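Local coordinates for protein carboxynorspermidine decarboxylase (Campylobacter jejuni subsp. jejuni 81116, PDB 3N29) that probably catalyses the pyridoxal-5'-phosphate-dependent decarboxylation of carboxynorspermidine, releasing norspermidine and carbon dioxide, at residues D308-L319 with V371-K382. Residues are numbered along the deposited sequence; the frame is centred on the assembly and turned at random. Where two conformers were deposited one is given.
Sequences DTIIMPYTSEVL and VFLDQIHYTIVK. With NSD (N-(3-aminopropyl)propane-1,3-diamine), chain D; PLP (pyridoxal-5'-phosphate), chain C; GOL (glycerol), chain E.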
ATOM      1  N   ASP A 308      -1.357   6.776  -2.676  1.00 11.72           N
ATOM      2  CA  ASP A 308      -2.579   7.515  -2.851  1.00 13.43           C
ATOM      3  C   ASP A 308      -2.792   8.037  -4.273  1.00 12.91           C
ATOM      4  O   ASP A 308      -3.894   8.216  -4.659  1.00 13.25           O
ATOM      5  CB  ASP A 308      -2.769   8.611  -1.820  1.00 14.22           C
ATOM      6  CG  ASP A 308      -3.079   8.073  -0.424  1.00 18.21           C
ATOM      7  OD1 ASP A 308      -3.424   6.903  -0.248  1.00 18.24           O
ATOM      8  OD2 ASP A 308      -2.956   8.826   0.495  1.00 18.34           O
ATOM      9  N   THR A 309      -1.732   8.217  -5.045  1.00 13.14           N
ATOM     10  CA  THR A 309      -1.892   8.615  -6.413  1.00 12.89           C
ATOM     11  C   THR A 309      -2.686   7.550  -7.200  1.00 14.64           C
ATOM     12  O   THR A 309      -3.408   7.892  -8.083  1.00 13.77           O
ATOM     13  CB  THR A 309      -0.562   8.948  -7.098  1.00 13.07           C
ATOM     14  OG1 THR A 309       0.282   7.818  -7.141  1.00 12.81           O
ATOM     15  CG2 THR A 309       0.119  10.091  -6.371  1.00  8.34           C
ATOM     16  N   ILE A 310      -2.482   6.284  -6.848  1.00 14.22           N
ATOM     17  CA  ILE A 310      -3.167   5.144  -7.498  1.00 15.20           C
ATOM     18  C   ILE A 310      -4.531   4.925  -6.855  1.00 17.41           C
ATOM     19  O   ILE A 310      -5.521   4.718  -7.578  1.00 17.22           O
ATOM     20  CB  ILE A 310      -2.364   3.830  -7.326  1.00 15.23           C
ATOM     21  CG1 ILE A 310      -0.978   4.039  -7.953  1.00 17.76           C
ATOM     22  CG2 ILE A 310      -3.131   2.627  -8.014  1.00 17.41           C
ATOM     23  CD1 ILE A 310      -1.046   4.435  -9.381  1.00 17.97           C
ATOM     24  N   ILE A 311      -4.594   5.001  -5.520  1.00 15.61           N
ATOM     25  CA  ILE A 311      -5.826   4.688  -4.780  1.00 17.50           C
ATOM     26  C   ILE A 311      -6.944   5.690  -5.002  1.00 18.63           C
ATOM     27  O   ILE A 311      -8.094   5.296  -5.256  1.00 17.27           O
ATOM     28  CB  ILE A 311      -5.524   4.471  -3.267  1.00 17.35           C
ATOM     29  CG1 ILE A 311      -4.670   3.182  -3.111  1.00 19.04           C
ATOM     30  CG2 ILE A 311      -6.817   4.366  -2.355  1.00 15.66           C
ATOM     31  CD1 ILE A 311      -3.994   3.058  -1.725  1.00 24.23           C
ATOM     32  N   MET A 312      -6.626   6.981  -4.975  1.00 18.39           N
ATOM     33  CA  MET A 312      -7.667   8.030  -4.972  0.50 18.62           C
ATOM     34  C   MET A 312      -8.467   8.044  -6.285  1.00 19.40           C
ATOM     35  O   MET A 312      -9.677   7.958  -6.236  1.00 18.73           O
ATOM     36  CB  MET A 312      -7.107   9.428  -4.651  0.50 18.17           C
ATOM     37  CG  MET A 312      -6.766   9.642  -3.189  0.50 20.45           C
ATOM     38  SD  MET A 312      -6.113  11.300  -2.799  0.50 24.37           S
ATOM     39  CE  MET A 312      -7.231  12.356  -3.744  0.50  9.33           C
ATOM     40  N   PRO A 313      -7.801   8.153  -7.461  1.00 18.76           N
ATOM     41  CA  PRO A 313      -6.429   8.398  -7.866  1.00 18.28           C
ATOM     42  C   PRO A 313      -6.217   9.940  -7.942  1.00 18.17           C
ATOM     43  O   PRO A 313      -7.176  10.683  -7.837  1.00 14.32           O
ATOM     44  CB  PRO A 313      -6.340   7.732  -9.279  1.00 20.26           C
ATOM     45  CG  PRO A 313      -7.816   7.805  -9.833  1.00 20.69           C
ATOM     46  CD  PRO A 313      -8.728   7.966  -8.607  1.00 20.04           C
ATOM     47  N   TYR A 314      -4.969  10.422  -8.009  1.00 15.63           N
ATOM     48  CA  TYR A 314      -4.731  11.844  -8.288  1.00 15.96           C
ATOM     49  C   TYR A 314      -3.358  11.902  -8.905  1.00 14.00           C
ATOM     50  O   TYR A 314      -2.621  10.908  -8.883  1.00 13.39           O
ATOM     51  CB  TYR A 314      -4.879  12.734  -7.010  1.00 14.57           C
ATOM     52  CG  TYR A 314      -3.615  12.751  -6.120  1.00 16.04           C
ATOM     53  CD1 TYR A 314      -2.657  13.731  -6.297  1.00 19.95           C
ATOM     54  CD2 TYR A 314      -3.398  11.780  -5.117  1.00 18.20           C
ATOM     55  CE1 TYR A 314      -1.494  13.828  -5.452  1.00 18.83           C
ATOM     56  CE2 TYR A 314      -2.220  11.819  -4.308  1.00 23.18           C
ATOM     57  CZ  TYR A 314      -1.255  12.864  -4.516  1.00 21.60           C
ATOM     58  OH  TYR A 314      -0.073  12.955  -3.788  1.00 18.54           O
ATOM     59  N   THR A 315      -2.987  13.052  -9.421  1.00 12.60           N
ATOM     60  CA  THR A 315      -1.708  13.180 -10.105  1.00 13.07           C
ATOM     61  C   THR A 315      -0.834  14.150  -9.348  1.00 13.09           C
ATOM     62  O   THR A 315      -1.227  15.275  -9.119  1.00 12.81           O
ATOM     63  CB  THR A 315      -1.917  13.645 -11.609  1.00 16.26           C
ATOM     64  OG1 THR A 315      -2.798  12.737 -12.263  1.00 13.31           O
ATOM     65  CG2 THR A 315      -0.602  13.809 -12.360  1.00 13.75           C
ATOM     66  N   SER A 316       0.383  13.728  -9.000  1.00 14.26           N
ATOM     67  CA  SER A 316       1.312  14.633  -8.345  1.00 14.26           C
ATOM     68  C   SER A 316       1.816  15.715  -9.255  1.00 14.57           C
ATOM     69  O   SER A 316       2.097  15.474 -10.433  1.00 14.26           O
ATOM     70  CB  SER A 316       2.486  13.846  -7.782  1.00 14.51           C
ATOM     71  OG  SER A 316       3.382  14.683  -7.041  1.00 16.01           O
ATOM     72  N   GLU A 317       2.005  16.899  -8.673  1.00 12.84           N
ATOM     73  CA  GLU A 317       2.714  17.942  -9.353  1.00 13.21           C
ATOM     74  C   GLU A 317       4.199  17.596  -9.283  1.00 12.37           C
ATOM     75  O   GLU A 317       4.659  16.820  -8.375  1.00 13.45           O
ATOM     76  CB  GLU A 317       2.436  19.318  -8.720  1.00 12.55           C
ATOM     77  CG  GLU A 317       0.965  19.774  -8.777  1.00 17.03           C
ATOM     78  CD  GLU A 317       0.478  20.284 -10.143  1.00 25.49           C
ATOM     79  OE1 GLU A 317       1.325  20.427 -11.112  1.00 25.19           O
ATOM     80  OE2 GLU A 317      -0.771  20.546 -10.241  1.00 26.58           O
ATOM     81  N   VAL A 318       4.935  18.089 -10.267  1.00 11.52           N
ATOM     82  CA  VAL A 318       6.373  17.918 -10.362  1.00 10.56           C
ATOM     83  C   VAL A 318       7.034  19.262 -10.509  1.00 12.55           C
ATOM     84  O   VAL A 318       6.524  20.140 -11.280  1.00 10.78           O
ATOM     85  CB  VAL A 318       6.734  17.008 -11.555  1.00 10.80           C
ATOM     86  CG1 VAL A 318       8.234  17.066 -11.913  1.00 11.33           C
ATOM     87  CG2 VAL A 318       6.261  15.565 -11.253  1.00 10.90           C
ATOM     88  N   LEU A 319       8.096  19.468  -9.739  1.00 12.17           N
ATOM     89  CA  LEU A 319       8.802  20.762  -9.754  1.00 13.06           C
ATOM     90  C   LEU A 319       9.296  21.078 -11.180  1.00 13.23           C
ATOM     91  O   LEU A 319       9.849  20.200 -11.833  1.00 12.43           O
ATOM     92  CB  LEU A 319       9.973  20.717  -8.825  1.00 14.57           C
ATOM     93  CG  LEU A 319      10.870  21.938  -8.706  1.00 13.73           C
ATOM     94  CD1 LEU A 319      10.192  23.154  -7.988  1.00 16.50           C
ATOM     95  CD2 LEU A 319      12.180  21.515  -7.979  1.00 17.18           C
ATOM     96  N   VAL A 371      11.410  15.884  -9.023  1.00 13.31           N
ATOM     97  CA  VAL A 371      10.969  16.250  -7.680  1.00 12.40           C
ATOM     98  C   VAL A 371       9.426  16.240  -7.664  1.00 12.20           C
ATOM     99  O   VAL A 371       8.746  17.113  -8.269  1.00 13.36           O
ATOM    100  CB  VAL A 371      11.549  17.630  -7.271  1.00 12.84           C
ATOM    101  CG1 VAL A 371      11.067  18.075  -5.856  1.00 11.97           C
ATOM    102  CG2 VAL A 371      13.076  17.585  -7.384  1.00 10.86           C
ATOM    103  N   PHE A 372       8.860  15.226  -7.038  1.00 11.63           N
ATOM    104  CA  PHE A 372       7.412  15.110  -6.841  1.00 12.34           C
ATOM    105  C   PHE A 372       7.021  15.956  -5.606  1.00 12.19           C
ATOM    106  O   PHE A 372       7.477  15.723  -4.446  1.00 12.57           O
ATOM    107  CB  PHE A 372       6.988  13.647  -6.667  1.00 12.26           C
ATOM    108  CG  PHE A 372       7.146  12.825  -7.911  1.00 12.87           C
ATOM    109  CD1 PHE A 372       6.247  12.950  -8.936  1.00 11.86           C
ATOM    110  CD2 PHE A 372       8.219  12.010  -8.063  1.00 12.13           C
ATOM    111  CE1 PHE A 372       6.443  12.175 -10.141  1.00 10.87           C
ATOM    112  CE2 PHE A 372       8.456  11.285  -9.241  1.00 12.84           C
ATOM    113  CZ  PHE A 372       7.544  11.367 -10.265  1.00  8.87           C
ATOM    114  N   LEU A 373       6.138  16.905  -5.863  1.00 11.29           N
ATOM    115  CA  LEU A 373       5.815  17.951  -4.857  1.00 13.28           C
ATOM    116  C   LEU A 373       4.822  17.431  -3.809  1.00 13.13           C
ATOM    117  O   LEU A 373       3.851  16.721  -4.161  1.00 12.59           O
ATOM    118  CB  LEU A 373       5.236  19.202  -5.564  1.00 11.92           C
ATOM    119  CG  LEU A 373       6.233  19.900  -6.501  1.00 13.93           C
ATOM    120  CD1 LEU A 373       5.520  21.143  -7.179  1.00 15.61           C
ATOM    121  CD2 LEU A 373       7.494  20.383  -5.756  1.00 15.94           C
ATOM    122  N   ASP A 374       5.035  17.813  -2.545  1.00 12.37           N
ATOM    123  CA  ASP A 374       4.056  17.600  -1.467  1.00 13.49           C
ATOM    124  C   ASP A 374       3.799  16.158  -1.209  1.00 13.24           C
ATOM    125  O   ASP A 374       2.658  15.654  -1.345  1.00 11.63           O
ATOM    126  CB  ASP A 374       2.748  18.335  -1.750  1.00 14.58           C
ATOM    127  CG  ASP A 374       1.815  18.344  -0.554  1.00 16.90           C
ATOM    128  OD1 ASP A 374       2.332  18.247   0.607  1.00 15.42           O
ATOM    129  OD2 ASP A 374       0.567  18.511  -0.784  1.00 18.21           O
ATOM    130  N   GLN A 375       4.854  15.463  -0.831  1.00 11.90           N
ATOM    131  CA  GLN A 375       4.826  14.041  -0.648  1.00 13.14           C
ATOM    132  C   GLN A 375       5.244  13.539   0.744  1.00 12.15           C
ATOM    133  O   GLN A 375       5.742  12.411   0.863  1.00 13.22           O
ATOM    134  CB  GLN A 375       5.653  13.362  -1.739  1.00 11.63           C
ATOM    135  CG  GLN A 375       5.113  13.563  -3.186  1.00 12.56           C
ATOM    136  CD  GLN A 375       3.785  12.982  -3.407  1.00 16.08           C
ATOM    137  OE1 GLN A 375       2.964  13.516  -4.177  1.00 19.75           O
ATOM    138  NE2 GLN A 375       3.489  11.980  -2.675  1.00 10.61           N
ATOM    139  N   ILE A 376       5.015  14.315   1.773  1.00 12.26           N
ATOM    140  CA  ILE A 376       5.346  13.869   3.112  1.00 13.16           C
ATOM    141  C   ILE A 376       4.133  13.338   3.866  1.00 14.33           C
ATOM    142  O   ILE A 376       4.308  12.502   4.730  1.00 14.81           O
ATOM    143  CB  ILE A 376       6.107  14.950   3.989  1.00 14.03           C
ATOM    144  CG1 ILE A 376       7.260  15.535   3.192  1.00 16.37           C
ATOM    145  CG2 ILE A 376       6.600  14.286   5.278  1.00 16.26           C
ATOM    146  CD1 ILE A 376       8.422  14.553   2.837  1.00 17.46           C
ATOM    147  N   HIS A 377       2.916  13.803   3.550  1.00 13.74           N
ATOM    148  CA  HIS A 377       1.692  13.366   4.307  1.00 13.90           C
ATOM    149  C   HIS A 377       0.979  12.285   3.506  1.00 13.34           C
ATOM    150  O   HIS A 377       1.021  12.335   2.275  1.00 13.36           O
ATOM    151  CB  HIS A 377       0.788  14.569   4.577  1.00 13.22           C
ATOM    152  CG  HIS A 377       0.201  15.202   3.341  1.00 14.22           C
ATOM    153  ND1 HIS A 377       0.792  16.239   2.663  1.00 18.09           N
ATOM    154  CD2 HIS A 377      -0.970  14.956   2.697  1.00 15.57           C
ATOM    155  CE1 HIS A 377       0.018  16.602   1.648  1.00 13.76           C
ATOM    156  NE2 HIS A 377      -1.035  15.801   1.626  1.00 19.79           N
ATOM    157  N   TYR A 378       0.498  11.225   4.175  1.00 11.51           N
ATOM    158  CA  TYR A 378      -0.248  10.096   3.536  1.00 11.42           C
ATOM    159  C   TYR A 378       0.589   9.461   2.441  1.00 11.83           C
ATOM    160  O   TYR A 378       0.080   9.077   1.370  1.00 13.22           O
ATOM    161  CB  TYR A 378      -1.639  10.577   3.020  1.00 11.99           C
ATOM    162  CG  TYR A 378      -2.553  10.927   4.180  1.00 10.64           C
ATOM    163  CD1 TYR A 378      -3.259   9.920   4.861  1.00 10.69           C
ATOM    164  CD2 TYR A 378      -2.703  12.221   4.623  1.00 12.43           C
ATOM    165  CE1 TYR A 378      -4.066  10.171   5.870  1.00 12.31           C
ATOM    166  CE2 TYR A 378      -3.507  12.516   5.717  1.00 12.24           C
ATOM    167  CZ  TYR A 378      -4.187  11.472   6.343  1.00 12.12           C
ATOM    168  OH  TYR A 378      -5.002  11.736   7.368  1.00 11.36           O
ATOM    169  N   THR A 379       1.905   9.376   2.694  1.00 10.23           N
ATOM    170  CA  THR A 379       2.801   8.725   1.756  1.00 11.69           C
ATOM    171  C   THR A 379       3.625   7.677   2.506  1.00 10.73           C
ATOM    172  O   THR A 379       3.366   6.466   2.468  1.00 11.52           O
ATOM    173  CB  THR A 379       3.793   9.731   1.080  1.00 11.31           C
ATOM    174  OG1 THR A 379       4.330  10.650   2.095  1.00 11.68           O
ATOM    175  CG2 THR A 379       3.060  10.495  -0.044  1.00 10.12           C
ATOM    176  N   ILE A 380       4.639   8.178   3.188  1.00 10.92           N
ATOM    177  CA  ILE A 380       5.555   7.358   3.999  1.00 10.45           C
ATOM    178  C   ILE A 380       4.794   6.385   4.887  1.00 10.90           C
ATOM    179  O   ILE A 380       5.105   5.180   4.919  1.00 11.94           O
ATOM    180  CB  ILE A 380       6.478   8.244   4.851  1.00  8.02           C
ATOM    181  CG1 ILE A 380       7.303   9.181   3.945  1.00 13.52           C
ATOM    182  CG2 ILE A 380       7.418   7.392   5.712  1.00 13.02           C
ATOM    183  CD1 ILE A 380       7.826  10.421   4.694  1.00  9.75           C
ATOM    184  N   VAL A 381       3.781   6.904   5.580  1.00 10.99           N
ATOM    185  CA  VAL A 381       2.977   6.106   6.520  1.00 10.74           C
ATOM    186  C   VAL A 381       2.268   4.932   5.868  1.00 12.32           C
ATOM    187  O   VAL A 381       1.779   4.059   6.601  1.00 12.55           O
ATOM    188  CB  VAL A 381       1.902   6.994   7.229  1.00 10.93           C
ATOM    189  CG1 VAL A 381       2.625   8.076   8.140  1.00  7.67           C
ATOM    190  CG2 VAL A 381       0.935   7.680   6.213  1.00  9.48           C
ATOM    191  N   LYS A 382       2.186   4.898   4.551  1.00 10.70           N
ATOM    192  CA  LYS A 382       1.454   3.841   3.916  1.00 11.83           C
ATOM    193  C   LYS A 382       2.172   3.279   2.720  1.00 10.57           C
ATOM    194  O   LYS A 382       1.539   2.700   1.798  1.00 10.42           O
ATOM    195  CB  LYS A 382       0.040   4.275   3.551  1.00 11.80           C
ATOM    196  CG  LYS A 382      -0.057   5.362   2.514  1.00 15.61           C
ATOM    197  CD  LYS A 382      -1.497   6.053   2.673  1.00 21.63           C
ATOM    198  CE  LYS A 382      -2.752   5.150   2.720  1.00 25.98           C
ATOM    199  NZ  LYS A 382      -3.190   4.589   1.393  1.00 27.84           N
TER
HETATM  200  C1  NSD D1002      -6.768  12.786   4.967  1.00 57.70           C
HETATM  201  N1  NSD D1002      -6.785  14.183   4.642  1.00 56.76           N
HETATM  202  C2  NSD D1002      -8.057  12.099   4.664  1.00 60.03           C
HETATM  203  N2  NSD D1002      -7.690   9.771   5.057  1.00 61.40           N
HETATM  204  C3  NSD D1002      -8.250  10.844   5.437  1.00 62.11           C
HETATM  205  N3  NSD D1002      -4.410   8.307   2.547  1.00 52.57           N
HETATM  206  C4  NSD D1002      -6.960   9.623   4.032  1.00 57.55           C
HETATM  207  C5  NSD D1002      -6.406   8.240   3.831  1.00 56.37           C
HETATM  208  C6  NSD D1002      -5.815   8.075   2.454  1.00 54.98           C
HETATM  209  N1  PLP C1001      -8.782  12.300  13.751  1.00 27.08           N
HETATM  210  C2  PLP C1001      -9.320  11.123  13.314  1.00 29.00           C
HETATM  211  C2A PLP C1001     -10.217  10.321  14.222  1.00 29.00           C
HETATM  212  C3  PLP C1001      -8.968  10.663  12.007  1.00 31.73           C
HETATM  213  O3  PLP C1001      -9.491   9.455  11.541  1.00 32.97           O
HETATM  214  C4  PLP C1001      -8.101  11.413  11.189  1.00 31.03           C
HETATM  215  C4A PLP C1001      -7.708  10.881   9.817  1.00 32.06           C
HETATM  216  C5  PLP C1001      -7.610  12.646  11.648  1.00 27.80           C
HETATM  217  C6  PLP C1001      -7.976  13.057  12.947  1.00 24.71           C
HETATM  218  C5A PLP C1001      -6.688  13.501  10.810  1.00 25.19           C
HETATM  219  O4P PLP C1001      -7.240  13.782   9.549  1.00 19.83           O
HETATM  220  P   PLP C1001      -6.527  14.732   8.513  1.00 24.37           P
HETATM  221  O1P PLP C1001      -5.126  14.183   8.319  1.00 21.88           O
HETATM  222  O2P PLP C1001      -6.460  16.145   9.141  1.00 23.11           O
HETATM  223  O3P PLP C1001      -7.355  14.802   7.311  1.00 21.52           O
HETATM  224  C1  GOL E1003      -2.226  12.512  -0.453  1.00 46.05           C
HETATM  225  O1  GOL E1003      -3.004  11.403  -0.112  1.00 42.93           O
HETATM  226  C2  GOL E1003      -0.840  12.250   0.061  1.00 44.00           C
HETATM  227  O2  GOL E1003      -0.770  10.816  -0.333  1.00 50.93           O
HETATM  228  C3  GOL E1003       0.300  12.780  -0.757  1.00 44.48           C
HETATM  229  O3  GOL E1003       0.854  13.855  -0.113  1.00 38.11           O
HETATM  230  O   HOH W   1       0.510   8.420  -1.270  1.00 12.49           O
HETATM  231  O   HOH W   2       1.744  17.393  -5.920  1.00 15.73           O
HETATM  232  O   HOH W   3      11.544  17.991 -11.201  1.00 15.90           O
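At the root of the Tyr378 side chain, Tyr378 CB lies 3.3 Å from Asp308 OD2, and this carboxylate oxygen approaches the ring obliquely. In plane at this ring's edge lie CD2 of His377 and pyridoxal phosphate O1P, to which Tyr378 OH donates over 2.6 Å. The Phe372 ring has Ser316 OG near its plane at an edge, while Val318 CG2 comes in obliquely to 3.5 Å from Phe372 CD1, the side chains alongside each other. Tyr314 carries Thr309 CG2 on one face, offset toward the rim, and O3 of a glycerol probably carried over from crystallisation sits over the centre of one His377 face.

Around Phe372 the backbones form a single antiparallel bridge that involves strand 369-372. Val318 and Phe372 are its non-hydrogen-bonded pair, flanked by Leu373 N to Glu317 O (2.9 Å) and Leu319 N to Val371 O. Waters join Glu317 N to Leu373 O and Leu319 O to Val371 N. With OG anti to the backbone N (chi1 -176°), Ser316 also donates to Glu317 O, reaching it from the face opposite Leu373 N.

Lys382 turns back at chi3 and again at chi4 (-76°), bringing NZ across Asp308 to a salt bridge with OD1 at 2.8 Å, on the syn side and 21° out of the carboxylate plane. NZ also forms a salt bridge, its stronger polar contact, with Glu303 of the second subunit, tying the site to the dimer interface.

Asp308 exemplifies a carboxylate whose oxygens serve different partners: OD1 a protein salt bridge, OD2 the ligand, accepting from norspermidine N3 at 2.6 Å and from the glycerol. Tyr378, gripping the cofactor phosphate, stands next to this residue that binds the terminal amine N3, consistent with a part in substrate specificity.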